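Local coordinates for putative DNA-binding protein (Salmonella choleraesuis, PDB 2HX0), which is a PCC-domain protein that probably binds DNA and carries a magnesium-binding site, at the interface of chains A and B. Coordinates in Å, arbitrary orientation; residue numbers count along the deposited sequence, not the author numbering. Chains: chain A/B, Putative DNA-binding protein.

The interface of chains A and B. Residues chain A 64-65, 91, 93; chain B 53-54, 77-78, 115, 117.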
ATOM      1  N   ALA A  64      -0.249   2.693  18.810  1.00 12.72           N
ATOM      2  CA  ALA A  64      -0.225   1.300  19.246  1.00 12.96           C
ATOM      3  C   ALA A  64      -0.488   1.079  20.732  1.00 13.83           C
ATOM      4  O   ALA A  64       0.210   1.625  21.585  1.00 14.09           O
ATOM      5  CB  ALA A  64       1.107   0.668  18.861  1.00 14.35           C
ATOM      6  N   GLY A  65      -1.503   0.270  21.019  1.00 16.87           N
ATOM      7  CA  GLY A  65      -1.855  -0.054  22.391  1.00 18.73           C
ATOM      8  C   GLY A  65      -2.469   1.049  23.232  1.00 19.85           C
ATOM      9  O   GLY A  65      -2.796   0.820  24.397  1.00 20.30           O
ATOM     10  N   HIS A  91     -11.335  -0.781   9.488  1.00 14.32           N
ATOM     11  CA  HIS A  91     -10.096  -0.916  10.246  1.00 12.45           C
ATOM     12  C   HIS A  91      -9.045  -0.299   9.342  1.00 11.77           C
ATOM     13  O   HIS A  91      -8.556  -0.946   8.416  1.00 12.50           O
ATOM     14  CB  HIS A  91      -9.773  -2.390  10.526  1.00 14.21           C
ATOM     15  CG  HIS A  91      -8.636  -2.583  11.485  1.00 14.66           C
ATOM     16  ND1 HIS A  91      -8.223  -3.827  11.912  1.00 16.56           N
ATOM     17  CD2 HIS A  91      -7.827  -1.688  12.098  1.00 17.39           C
ATOM     18  CE1 HIS A  91      -7.210  -3.689  12.750  1.00 17.36           C
ATOM     19  NE2 HIS A  91      -6.950  -2.400  12.881  1.00 17.40           N
ATOM     20  N   HIS A  93      -5.376   2.109   8.975  1.00  9.93           N
ATOM     21  CA  HIS A  93      -4.153   2.623   9.579  1.00 10.14           C
ATOM     22  C   HIS A  93      -3.599   3.694   8.655  1.00 11.74           C
ATOM     23  O   HIS A  93      -3.689   3.579   7.433  1.00 13.23           O
ATOM     24  CB  HIS A  93      -3.136   1.500   9.784  1.00 12.14           C
ATOM     25  CG  HIS A  93      -3.472   0.599  10.930  1.00 14.62           C
ATOM     26  ND1 HIS A  93      -2.684  -0.471  11.296  1.00 19.44           N
ATOM     27  CD2 HIS A  93      -4.504   0.623  11.808  1.00 17.72           C
ATOM     28  CE1 HIS A  93      -3.214  -1.067  12.350  1.00 17.54           C
ATOM     29  NE2 HIS A  93      -4.318  -0.423  12.681  1.00 19.09           N
TER
ATOM     30  N   THR B  53      -3.574  -4.604   7.301  1.00 12.90           N
ATOM     31  CA  THR B  53      -3.674  -3.809   8.514  1.00 14.42           C
ATOM     32  C   THR B  53      -3.688  -4.779   9.680  1.00 13.61           C
ATOM     33  O   THR B  53      -4.144  -5.909   9.542  1.00 14.70           O
ATOM     34  CB  THR B  53      -4.953  -2.957   8.538  1.00 20.08           C
ATOM     35  OG1 THR B  53      -4.933  -2.116   9.697  1.00 26.52           O
ATOM     36  CG2 THR B  53      -6.189  -3.833   8.580  1.00 22.21           C
ATOM     37  N   GLY B  54      -3.180  -4.346  10.826  1.00 13.37           N
ATOM     38  CA  GLY B  54      -3.158  -5.228  11.973  1.00 12.33           C
ATOM     39  C   GLY B  54      -2.190  -4.787  13.044  1.00 10.80           C
ATOM     40  O   GLY B  54      -1.751  -3.641  13.064  1.00 11.52           O
ATOM     41  N   GLU B  77       1.811  -1.516  15.576  1.00 10.94           N
ATOM     42  CA  GLU B  77       0.710  -1.506  14.628  1.00 11.98           C
ATOM     43  C   GLU B  77       1.355  -1.720  13.273  1.00 11.66           C
ATOM     44  O   GLU B  77       2.431  -1.178  13.003  1.00 12.17           O
ATOM     45  CB  GLU B  77      -0.011  -0.157  14.619  1.00 19.99           C
ATOM     46  CG  GLU B  77      -0.776   0.150  15.889  1.00 25.39           C
ATOM     47  CD  GLU B  77      -1.916  -0.814  16.119  1.00 29.92           C
ATOM     48  OE1 GLU B  77      -2.853  -0.833  15.296  1.00 35.47           O
ATOM     49  OE2 GLU B  77      -1.877  -1.559  17.121  1.00 34.67           O
ATOM     50  N   VAL B  78       0.723  -2.525  12.431  1.00 10.44           N
ATOM     51  CA  VAL B  78       1.258  -2.744  11.096  1.00 10.84           C
ATOM     52  C   VAL B  78       0.730  -1.603  10.239  1.00 10.94           C
ATOM     53  O   VAL B  78      -0.481  -1.464  10.048  1.00 12.66           O
ATOM     54  CB  VAL B  78       0.795  -4.083  10.507  1.00 11.06           C
ATOM     55  CG1 VAL B  78       1.213  -4.172   9.046  1.00 12.38           C
ATOM     56  CG2 VAL B  78       1.404  -5.228  11.295  1.00 12.11           C
ATOM     57  N   ARG B 115      -0.489  -9.749  17.132  1.00 12.04           N
ATOM     58  CA  ARG B 115      -0.884  -9.367  18.480  1.00 13.29           C
ATOM     59  C   ARG B 115      -2.380  -9.614  18.652  1.00 13.96           C
ATOM     60  O   ARG B 115      -2.782 -10.500  19.404  1.00 16.46           O
ATOM     61  CB  ARG B 115      -0.542  -7.895  18.737  1.00 15.95           C
ATOM     62  CG  ARG B 115      -0.761  -7.444  20.177  1.00 18.66           C
ATOM     63  CD  ARG B 115       0.199  -6.321  20.542  1.00 23.03           C
ATOM     64  NE  ARG B 115       0.057  -5.149  19.680  1.00 25.18           N
ATOM     65  CZ  ARG B 115      -0.948  -4.283  19.753  1.00 24.80           C
ATOM     66  NH1 ARG B 115      -1.909  -4.450  20.654  1.00 26.42           N
ATOM     67  NH2 ARG B 115      -0.996  -3.246  18.924  1.00 23.83           N
ATOM     68  N   THR B 117      -4.612  -9.093  15.594  1.00 11.71           N
ATOM     69  CA  THR B 117      -5.120  -9.494  14.288  1.00 11.75           C
ATOM     70  C   THR B 117      -4.219  -9.015  13.154  1.00 10.03           C
ATOM     71  O   THR B 117      -3.383  -8.135  13.335  1.00 11.56           O
ATOM     72  CB  THR B 117      -6.529  -8.876  14.042  1.00 11.84           C
ATOM     73  OG1 THR B 117      -7.145  -9.492  12.905  1.00 12.61           O
ATOM     74  CG2 THR B 117      -6.408  -7.380  13.756  1.00 14.12           C
TER
HETATM   75  O   HOH W   1      -3.333  -0.975  19.199  1.00 30.57           O
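A:His91 and A:His93, alternate residues of extended strand 89-97, turn their rings toward B:Thr53 on strand 47-56 and B:Glu77 and B:Val78 on strand 75-86, while the A:Ala64-A:Gly65 loop, with a positive phi at the glycine, approaches the same glutamate. The rotation of the A:His93 ring is fixed by a nearly straight hydrogen bond from ND1 to the carbonyl O of B:Val78 (2.7 Å); the acceptor lies in the ring plane, although the donor stands above the carbonyl plane. B:Thr53 OG1, anti to its backbone N (chi1 -175°), sits over the centre of that ring and 3.7 Å above the plane of the A:His91 ring, displaced toward its rim; the edge of the latter meets B:Thr117 CG2 tip to tip.

Fixing A:His93 through ND1 would leave NE2 available for the magnesium ion, which A:His91, A:His93 and A:His107 bind. B:Glu77 OE1 comes within 3.0 Å of A:His93 NE2, ring and carboxylate planes 61° apart, consistent with B:Glu77, itself a magnesium-binding residue of this protein, completing the site. With CG anti to the carbonyl carbon (chi1 -68°), B:Glu77 packs CG on A:Ala64 CB at 3.6 Å; a bend at chi2 turns the carboxylate toward A:His93. OE2 forms a salt bridge with B:Arg115 NH2 (2.6 Å), and a water joins both to A:Gly65 N.

The histidine strand of one PCC domain thus faces strands 47-56, 75-86 and the start of 117-124 of its neighbour in the three-copy deposited assembly, suggesting an intersubunit metal site.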